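Local coordinates for bacterial regulatory proteins, tetR family (Corynebacterium glutamicum, PDB 3AQT), which binds resorcinol and, as a TetR-family helix-turn-helix repressor, probably binds DNA and controls transcription in response to that inducer, at residues Asp110-Lys115 / Pro235-Ser240; Pro152-Ile157 / Ser190-Ile195; Arg164-Gly169 / Asp181-Cys186. All coordinates share one frame; numbering follows the deposited sequence.

Contact 1 (Asp110-Lys115 / Pro235-Ser240); sequences DQVLTK and PLPEIS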
loop_
_atom_site.group_PDB
_atom_site.type_symbol
_atom_site.label_atom_id
_atom_site.label_comp_id
_atom_site.label_asym_id
_atom_site.label_seq_id
_atom_site.Cartn_x
_atom_site.Cartn_y
_atom_site.Cartn_z
ATOM N N ASP B 110 -14.884 -16.086 8.565
ATOM C CA ASP B 110 -15.706 -15.904 9.754
ATOM C C ASP B 110 -16.289 -17.244 10.228
ATOM O O ASP B 110 -16.540 -17.427 11.413
ATOM C CB ASP B 110 -16.839 -14.908 9.487
ATOM C CG ASP B 110 -16.347 -13.473 9.363
ATOM O OD1 ASP B 110 -15.239 -13.178 9.855
ATOM O OD2 ASP B 110 -17.076 -12.627 8.794
ATOM N N GLN B 111 -16.495 -18.179 9.303
ATOM C CA GLN B 111 -17.040 -19.486 9.655
ATOM C C GLN B 111 -16.021 -20.357 10.392
ATOM O O GLN B 111 -16.347 -20.980 11.400
ATOM C CB GLN B 111 -17.499 -20.239 8.403
ATOM C CG GLN B 111 -18.522 -19.516 7.544
ATOM C CD GLN B 111 -19.887 -19.432 8.191
ATOM O OE1 GLN B 111 -20.480 -20.451 8.549
ATOM N NE2 GLN B 111 -20.401 -18.213 8.339
ATOM N N VAL B 112 -14.789 -20.398 9.898
ATOM C CA VAL B 112 -13.757 -21.227 10.514
ATOM C C VAL B 112 -12.880 -20.559 11.585
ATOM O O VAL B 112 -13.081 -20.751 12.786
ATOM C CB VAL B 112 -12.828 -21.808 9.436
ATOM C CG1 VAL B 112 -11.897 -22.830 10.060
ATOM C CG2 VAL B 112 -13.649 -22.423 8.313
ATOM N N LEU B 113 -11.904 -19.781 11.136
ATOM C CA LEU B 113 -10.963 -19.102 12.019
ATOM C C LEU B 113 -11.431 -18.678 13.408
ATOM O O LEU B 113 -10.924 -19.177 14.411
ATOM C CB LEU B 113 -10.360 -17.892 11.303
ATOM C CG LEU B 113 -9.233 -18.201 10.318
ATOM C CD1 LEU B 113 -8.071 -18.827 11.054
ATOM C CD2 LEU B 113 -9.724 -19.148 9.247
ATOM N N THR B 114 -12.388 -17.759 13.476
ATOM C CA THR B 114 -12.867 -17.258 14.767
ATOM C C THR B 114 -13.195 -18.335 15.809
ATOM O O THR B 114 -13.402 -18.020 16.988
ATOM C CB THR B 114 -14.092 -16.312 14.588
ATOM O OG1 THR B 114 -15.123 -16.978 13.848
ATOM C CG2 THR B 114 -13.678 -15.046 13.848
ATOM N N LYS B 115 -13.227 -19.596 15.380
ATOM C CA LYS B 115 -13.511 -20.716 16.281
ATOM C C LYS B 115 -12.243 -21.180 17.020
ATOM O O LYS B 115 -12.234 -22.216 17.687
ATOM C CB LYS B 115 -14.129 -21.865 15.483
ATOM C CG LYS B 115 -15.563 -21.582 15.024
ATOM C CD LYS B 115 -15.767 -20.117 14.612
ATOM C CE LYS B 115 -17.182 -19.849 14.116
ATOM N NZ LYS B 115 -18.225 -20.258 15.102
ATOM N N PRO B 235 -0.814 -25.296 12.360
ATOM C CA PRO B 235 -1.562 -25.890 11.245
ATOM C C PRO B 235 -2.730 -24.987 10.853
ATOM O O PRO B 235 -3.494 -24.533 11.708
ATOM C CB PRO B 235 -2.014 -27.230 11.815
ATOM C CG PRO B 235 -0.932 -27.552 12.802
ATOM C CD PRO B 235 -0.742 -26.228 13.494
ATOM N N LEU B 236 -2.860 -24.724 9.558
ATOM C CA LEU B 236 -3.916 -23.849 9.077
ATOM C C LEU B 236 -5.190 -24.603 8.740
ATOM O O LEU B 236 -5.174 -25.539 7.951
ATOM C CB LEU B 236 -3.439 -23.083 7.849
ATOM C CG LEU B 236 -4.257 -21.845 7.473
ATOM C CD1 LEU B 236 -4.232 -20.847 8.614
ATOM C CD2 LEU B 236 -3.683 -21.222 6.217
ATOM N N PRO B 237 -6.319 -24.190 9.337
ATOM C CA PRO B 237 -7.627 -24.817 9.111
ATOM C C PRO B 237 -8.095 -24.645 7.664
ATOM O O PRO B 237 -7.953 -23.565 7.095
ATOM C CB PRO B 237 -8.543 -24.073 10.090
ATOM C CG PRO B 237 -7.595 -23.558 11.159
ATOM C CD PRO B 237 -6.425 -23.108 10.336
ATOM N N GLU B 238 -8.647 -25.713 7.085
ATOM C CA GLU B 238 -9.164 -25.699 5.710
ATOM C C GLU B 238 -10.208 -24.601 5.549
ATOM O O GLU B 238 -11.121 -24.477 6.365
ATOM C CB GLU B 238 -9.808 -27.049 5.360
ATOM C CG GLU B 238 -8.836 -28.227 5.242
ATOM C CD GLU B 238 -7.964 -28.158 3.994
ATOM O OE1 GLU B 238 -7.150 -29.087 3.785
ATOM O OE2 GLU B 238 -8.093 -27.180 3.224
ATOM N N ILE B 239 -10.080 -23.821 4.481
ATOM C CA ILE B 239 -10.993 -22.715 4.218
ATOM C C ILE B 239 -12.123 -23.103 3.266
ATOM O O ILE B 239 -13.240 -22.602 3.386
ATOM C CB ILE B 239 -10.220 -21.511 3.632
ATOM C CG1 ILE B 239 -11.095 -20.262 3.648
ATOM C CG2 ILE B 239 -9.769 -21.822 2.207
ATOM C CD1 ILE B 239 -10.344 -18.947 3.447
ATOM N N SER B 240 -11.832 -23.995 2.322
ATOM C CA SER B 240 -12.835 -24.442 1.357
ATOM C C SER B 240 -14.086 -24.957 2.063
ATOM O O SER B 240 -15.193 -24.499 1.708
ATOM C CB SER B 240 -12.264 -25.542 0.459
ATOM O OG SER B 240 -11.896 -26.682 1.216
#
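The C-terminal tail returns to the end of helix 90-111, the helix that follows the predicted DNA-binding helix-turn-helix, and there V112 meets P237 and the backbone of E238. Both branches of the valine take part. With CG1 anti to the backbone N (chi1 -171°), that methyl reaches the proline, and V112 CG1 lies 3.6 Å from P237 CB, a purely apolar touch between side chains that meet at a slant. The other branch turns to the main chain one residue further on, where V112 CG2 stands 3.8 Å from E238 O. E238 CB points away from V112, and the residue meets it through its carbonyl oxygen. In TetR-type regulators the long helix leading out of the DNA-binding domain joins it to the ligand-binding domain, and this contact falls where that helix gives way to a turn. Within the turn, T114 OG1 donates a weak hydrogen bond to D110 O at 2.9 Å. D110 takes no part in the touch; its OD2 forms a salt bridge with R161, a residue of the resorcinol pocket. I239 continues the tail's track along helix 90-111, packing on V105, A108 and L109. H129 of helix 119-134 touches L113, L236 and I239, so the tail also rests on that neighbouring helix.

Contact 2 (Pro152-Ile157 / Ser190-Ile195); sequences PVLMRI and SLIAAI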
loop_
_atom_site.group_PDB
_atom_site.type_symbol
_atom_site.label_atom_id
_atom_site.label_comp_id
_atom_site.label_asym_id
_atom_site.label_seq_id
_atom_site.Cartn_x
_atom_site.Cartn_y
_atom_site.Cartn_z
ATOM N N PRO B 152 -8.753 0.337 -1.072
ATOM C CA PRO B 152 -10.097 0.793 -0.688
ATOM C C PRO B 152 -11.128 -0.342 -0.665
ATOM O O PRO B 152 -12.009 -0.368 0.196
ATOM C CB PRO B 152 -10.428 1.846 -1.752
ATOM C CG PRO B 152 -9.092 2.348 -2.183
ATOM C CD PRO B 152 -8.249 1.099 -2.229
ATOM N N VAL B 153 -11.028 -1.266 -1.619
ATOM C CA VAL B 153 -11.952 -2.395 -1.684
ATOM C C VAL B 153 -11.723 -3.307 -0.484
ATOM O O VAL B 153 -12.663 -3.691 0.204
ATOM C CB VAL B 153 -11.769 -3.215 -2.988
ATOM C CG1 VAL B 153 -12.687 -4.432 -2.967
ATOM C CG2 VAL B 153 -12.082 -2.351 -4.207
ATOM N N LEU B 154 -10.468 -3.649 -0.232
ATOM C CA LEU B 154 -10.138 -4.490 0.903
ATOM C C LEU B 154 -10.674 -3.867 2.190
ATOM O O LEU B 154 -11.205 -4.565 3.053
ATOM C CB LEU B 154 -8.624 -4.688 1.000
ATOM C CG LEU B 154 -8.045 -5.650 -0.036
ATOM C CD1 LEU B 154 -6.532 -5.570 -0.042
ATOM C CD2 LEU B 154 -8.513 -7.059 0.273
HETATM N N MSE B 155 -10.565 -2.546 2.301
HETATM C CA MSE B 155 -11.036 -1.839 3.486
HETATM C C MSE B 155 -12.544 -1.836 3.661
HETATM O O MSE B 155 -13.039 -1.806 4.783
HETATM C CB MSE B 155 -10.506 -0.400 3.484
HETATM C CG MSE B 155 -9.003 -0.309 3.737
HETATM SE SE MSE B 155 -8.467 -0.632 5.593
HETATM C CE MSE B 155 -9.073 -2.429 5.788
ATOM N N ARG B 156 -13.281 -1.866 2.558
ATOM C CA ARG B 156 -14.738 -1.864 2.638
ATOM C C ARG B 156 -15.263 -3.236 3.027
ATOM O O ARG B 156 -16.231 -3.352 3.770
ATOM C CB ARG B 156 -15.377 -1.503 1.288
ATOM C CG ARG B 156 -15.018 -0.160 0.726
ATOM C CD ARG B 156 -16.012 0.248 -0.343
ATOM N NE ARG B 156 -15.909 -0.516 -1.589
ATOM C CZ ARG B 156 -15.225 -0.114 -2.658
ATOM N NH1 ARG B 156 -14.572 1.042 -2.641
ATOM N NH2 ARG B 156 -15.225 -0.849 -3.760
ATOM N N ILE B 157 -14.622 -4.275 2.510
ATOM C CA ILE B 157 -15.065 -5.640 2.751
ATOM C C ILE B 157 -14.409 -6.393 3.899
ATOM O O ILE B 157 -15.111 -6.944 4.745
ATOM C CB ILE B 157 -14.907 -6.491 1.468
ATOM C CG1 ILE B 157 -15.550 -5.765 0.281
ATOM C CG2 ILE B 157 -15.547 -7.852 1.661
ATOM C CD1 ILE B 157 -17.071 -5.454 0.366
ATOM N N SER B 190 0.233 -3.332 3.886
ATOM C CA SER B 190 1.337 -4.299 3.916
ATOM C C SER B 190 1.005 -5.554 3.126
ATOM O O SER B 190 1.865 -6.115 2.445
ATOM C CB SER B 190 1.648 -4.719 5.350
ATOM O OG SER B 190 2.151 -3.633 6.102
ATOM N N LEU B 191 -0.242 -6.003 3.234
ATOM C CA LEU B 191 -0.675 -7.203 2.531
ATOM C C LEU B 191 -0.456 -7.026 1.037
ATOM O O LEU B 191 0.157 -7.873 0.384
ATOM C CB LEU B 191 -2.155 -7.478 2.810
ATOM C CG LEU B 191 -2.778 -8.694 2.110
ATOM C CD1 LEU B 191 -2.250 -9.983 2.723
ATOM C CD2 LEU B 191 -4.292 -8.633 2.252
ATOM N N ILE B 192 -0.948 -5.912 0.503
ATOM C CA ILE B 192 -0.812 -5.621 -0.917
ATOM C C ILE B 192 0.656 -5.656 -1.355
ATOM O O ILE B 192 1.008 -6.338 -2.324
ATOM C CB ILE B 192 -1.437 -4.243 -1.255
ATOM C CG1 ILE B 192 -2.949 -4.307 -1.018
ATOM C CG2 ILE B 192 -1.110 -3.856 -2.694
ATOM C CD1 ILE B 192 -3.653 -2.952 -0.991
ATOM N N ALA B 193 1.511 -4.926 -0.644
ATOM C CA ALA B 193 2.926 -4.907 -0.985
ATOM C C ALA B 193 3.468 -6.320 -0.883
ATOM O O ALA B 193 4.189 -6.790 -1.769
ATOM C CB ALA B 193 3.684 -3.993 -0.045
ATOM N N ALA B 194 3.116 -7.007 0.197
ATOM C CA ALA B 194 3.589 -8.369 0.395
ATOM C C ALA B 194 3.201 -9.290 -0.763
ATOM O O ALA B 194 4.017 -10.068 -1.251
ATOM C CB ALA B 194 3.049 -8.926 1.717
ATOM N N ILE B 195 1.958 -9.198 -1.208
ATOM C CA ILE B 195 1.499 -10.056 -2.292
ATOM C C ILE B 195 2.124 -9.673 -3.633
ATOM O O ILE B 195 2.428 -10.539 -4.452
ATOM C CB ILE B 195 -0.052 -10.047 -2.351
ATOM C CG1 ILE B 195 -0.586 -10.781 -1.117
ATOM C CG2 ILE B 195 -0.561 -10.681 -3.648
ATOM C CD1 ILE B 195 -0.086 -10.444 0.289
#
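L154 of helix 150-157 places one methyl, CD1, against two successive residues of helix 180-199, L191 and I192. Just before them, S190 looks elsewhere: its OG bonds to C186 O one turn back and makes a weak hydrogen bond with OG of S190 in the second subunit. L191 is the looser partner, with its CD2 4.4 Å from L154 CD1. Its side chain also packs on L130 and V131 of helix 119-134 and on F213 of helix 209-220, and it comes within about 6 Å of the resorcinol. I192 is closer. Its CG1 swings beside the backbone N (chi1 -65°) and sends the chain out to L154, with I192 CG1 3.9 Å and I192 CD1 4.0 Å from L154 CD1, the two side chains running past each other in opposite directions. This part of helix 180-199 has two faces, one turned into the all-helical ligand-binding domain and one to the dimer partner, as is usual in the TetR family. A193 and A194 belong to the second face, packing on T185 and L182 of the second subunit. I195 lies against V131 and S134 of helix 119-134, though the position of its CD1 is doubtful.

Contact 3 (Arg164-Gly169 / Asp181-Cys186); sequences RDLLHG and DLATTC. With RCO (resorcinol), chain D.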
loop_
_atom_site.group_PDB
_atom_site.type_symbol
_atom_site.label_atom_id
_atom_site.label_comp_id
_atom_site.label_asym_id
_atom_site.label_seq_id
_atom_site.Cartn_x
_atom_site.Cartn_y
_atom_site.Cartn_z
ATOM N N ARG B 164 -12.304 -6.043 13.825
ATOM C CA ARG B 164 -12.980 -6.826 14.848
ATOM C C ARG B 164 -11.986 -7.774 15.503
ATOM O O ARG B 164 -11.869 -7.825 16.729
ATOM C CB ARG B 164 -14.102 -7.652 14.215
ATOM C CG ARG B 164 -14.761 -8.649 15.164
ATOM C CD ARG B 164 -15.484 -9.722 14.386
ATOM N NE ARG B 164 -14.553 -10.529 13.605
ATOM C CZ ARG B 164 -14.845 -11.101 12.439
ATOM N NH1 ARG B 164 -16.052 -10.952 11.907
ATOM N NH2 ARG B 164 -13.929 -11.824 11.808
ATOM N N ASP B 165 -11.282 -8.534 14.671
ATOM C CA ASP B 165 -10.307 -9.484 15.171
ATOM C C ASP B 165 -9.236 -8.777 15.998
ATOM O O ASP B 165 -8.828 -9.276 17.043
ATOM C CB ASP B 165 -9.678 -10.274 14.014
ATOM C CG ASP B 165 -10.650 -11.270 13.386
ATOM O OD1 ASP B 165 -11.686 -11.577 14.012
ATOM O OD2 ASP B 165 -10.379 -11.766 12.272
ATOM N N LEU B 166 -8.790 -7.611 15.544
ATOM C CA LEU B 166 -7.782 -6.859 16.274
ATOM C C LEU B 166 -8.330 -6.311 17.587
ATOM O O LEU B 166 -7.646 -6.342 18.607
ATOM C CB LEU B 166 -7.244 -5.719 15.416
ATOM C CG LEU B 166 -6.364 -6.154 14.238
ATOM C CD1 LEU B 166 -5.947 -4.915 13.443
ATOM C CD2 LEU B 166 -5.133 -6.921 14.745
ATOM N N LEU B 167 -9.561 -5.809 17.568
ATOM C CA LEU B 167 -10.171 -5.285 18.782
ATOM C C LEU B 167 -10.261 -6.399 19.816
ATOM O O LEU B 167 -10.028 -6.191 21.006
ATOM C CB LEU B 167 -11.575 -4.760 18.501
ATOM C CG LEU B 167 -12.313 -4.325 19.772
ATOM C CD1 LEU B 167 -11.505 -3.239 20.490
ATOM C CD2 LEU B 167 -13.710 -3.833 19.416
ATOM N N HIS B 168 -10.620 -7.586 19.343
ATOM C CA HIS B 168 -10.739 -8.762 20.189
ATOM C C HIS B 168 -9.391 -9.014 20.884
ATOM O O HIS B 168 -9.328 -9.187 22.101
ATOM C CB HIS B 168 -11.151 -9.949 19.308
ATOM C CG HIS B 168 -11.201 -11.258 20.026
ATOM N ND1 HIS B 168 -11.326 -11.355 21.395
ATOM C CD2 HIS B 168 -11.154 -12.529 19.560
ATOM C CE1 HIS B 168 -11.351 -12.630 21.742
ATOM N NE2 HIS B 168 -11.248 -13.363 20.648
ATOM N N GLY B 169 -8.315 -9.009 20.103
ATOM C CA GLY B 169 -6.996 -9.234 20.662
ATOM C C GLY B 169 -6.552 -8.139 21.618
ATOM O O GLY B 169 -5.756 -8.373 22.527
ATOM N N ASP B 181 -7.720 1.991 13.827
ATOM C CA ASP B 181 -7.930 2.224 12.406
ATOM C C ASP B 181 -6.605 2.166 11.665
ATOM O O ASP B 181 -6.528 1.655 10.543
ATOM C CB ASP B 181 -8.608 3.573 12.172
ATOM C CG ASP B 181 -10.003 3.638 12.781
ATOM O OD1 ASP B 181 -10.732 2.622 12.740
ATOM O OD2 ASP B 181 -10.380 4.710 13.292
ATOM N N LEU B 182 -5.557 2.676 12.303
ATOM C CA LEU B 182 -4.232 2.668 11.711
ATOM C C LEU B 182 -3.755 1.235 11.510
ATOM O O LEU B 182 -3.259 0.883 10.444
ATOM C CB LEU B 182 -3.242 3.409 12.609
ATOM C CG LEU B 182 -1.802 3.361 12.081
ATOM C CD1 LEU B 182 -1.703 4.238 10.836
ATOM C CD2 LEU B 182 -0.818 3.832 13.143
ATOM N N ALA B 183 -3.909 0.402 12.533
ATOM C CA ALA B 183 -3.470 -0.984 12.433
ATOM C C ALA B 183 -4.224 -1.704 11.333
ATOM O O ALA B 183 -3.659 -2.520 10.610
ATOM C CB ALA B 183 -3.667 -1.701 13.762
ATOM N N THR B 184 -5.505 -1.408 11.196
ATOM C CA THR B 184 -6.292 -2.060 10.160
ATOM C C THR B 184 -5.831 -1.639 8.763
ATOM O O THR B 184 -5.588 -2.480 7.899
ATOM C CB THR B 184 -7.799 -1.734 10.316
ATOM O OG1 THR B 184 -8.261 -2.242 11.575
ATOM C CG2 THR B 184 -8.610 -2.373 9.185
ATOM N N THR B 185 -5.698 -0.338 8.546
ATOM C CA THR B 185 -5.291 0.139 7.239
ATOM C C THR B 185 -3.852 -0.245 6.884
ATOM O O THR B 185 -3.560 -0.547 5.725
ATOM C CB THR B 185 -5.488 1.667 7.119
ATOM O OG1 THR B 185 -5.376 2.047 5.744
ATOM C CG2 THR B 185 -4.456 2.421 7.941
ATOM N N CYS B 186 -2.959 -0.258 7.872
ATOM C CA CYS B 186 -1.567 -0.625 7.616
ATOM C C CYS B 186 -1.441 -2.103 7.278
ATOM O O CYS B 186 -0.602 -2.499 6.463
ATOM C CB CYS B 186 -0.687 -0.298 8.825
ATOM S SG CYS B 186 -0.344 1.463 9.004
HETATM C C1 RCO D . -10.109 -10.869 7.693
HETATM C C2 RCO D . -9.872 -11.018 9.096
HETATM C C3 RCO D . -8.603 -10.681 9.641
HETATM C C4 RCO D . -7.592 -10.197 8.792
HETATM C C5 RCO D . -7.824 -10.049 7.416
HETATM C C6 RCO D . -9.089 -10.385 6.862
HETATM O O1 RCO D . -11.352 -11.203 7.166
HETATM O O3 RCO D . -8.341 -10.819 11.001
#
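D165 OD1 is gripped by two nitrogens of the preceding residue, R164. The arginine comes side-on, R164 NE at 3.1 Å and R164 NH2 at 3.2 Å from D165 OD1, in a salt bridge whose oxygen lies almost in the guanidinium plane. Relative to the carboxylate plane the approach is different, for both nitrogens arrive over the same face, NE 51° out of the plane. The other oxygen serves the inducer: resorcinol O3 donates a short hydrogen bond of 2.6 Å to D165 OD2. R164, in the second shell behind a ligand-binding residue, thus probably helps to hold the carboxylate in place and may favour its negative, accepting form. R164 NH2 has a second anionic partner, D110 OD1, at the end of helix 90-111. Around the ligand, D165 shares the pocket with S126, R161 and a largely apolar lining that includes L109, F123, L127, L130, L158, A162 and F188.

One residue on, the helix turns its contact face to helix 180-199. L166, its CG placed beside the backbone N (chi1 -71°) and its chain then extended, puts CD1 at the junction of two residues: L166 CD1 is 4.0 Å from A183 CB and 4.0 Å from T184 OG1. The threonine hydroxyl is not a polar partner here, since T184 OG1 hydrogen-bonds to L180 O of its own helix, and it meets the leucine as part of the packing surface. Helix 119-134 also borders this region, F123 touching L166 and S126 touching D165. Beyond helix 180-199 stands the second subunit, whose M197 packs on D181 and L182.

In the fold
From the N terminus, the chain runs through the predicted helix-turn-helix into helix 90-111, whose end opens the longest loop. Contact 1 closes it only at the C-terminal tail, 120 residues later. Within that span, helix 150-157 begins a second loop, shut by contact 2 on helix 180-199, and inside this one the shorter loop from helix 159-171 is closed by contact 3 on the same helix. The three therefore nest and none cross. Contacts 2 and 3 adjoin where M155 CE packs on T184 CG2 at 3.4 Å, and T114 packs against R164 to link contacts 1 and 3. Contact 1 ties the tail to helix 90-111; contacts 2 and 3 tie helices 150-157 and 159-171 to helix 180-199, which faces the second subunit.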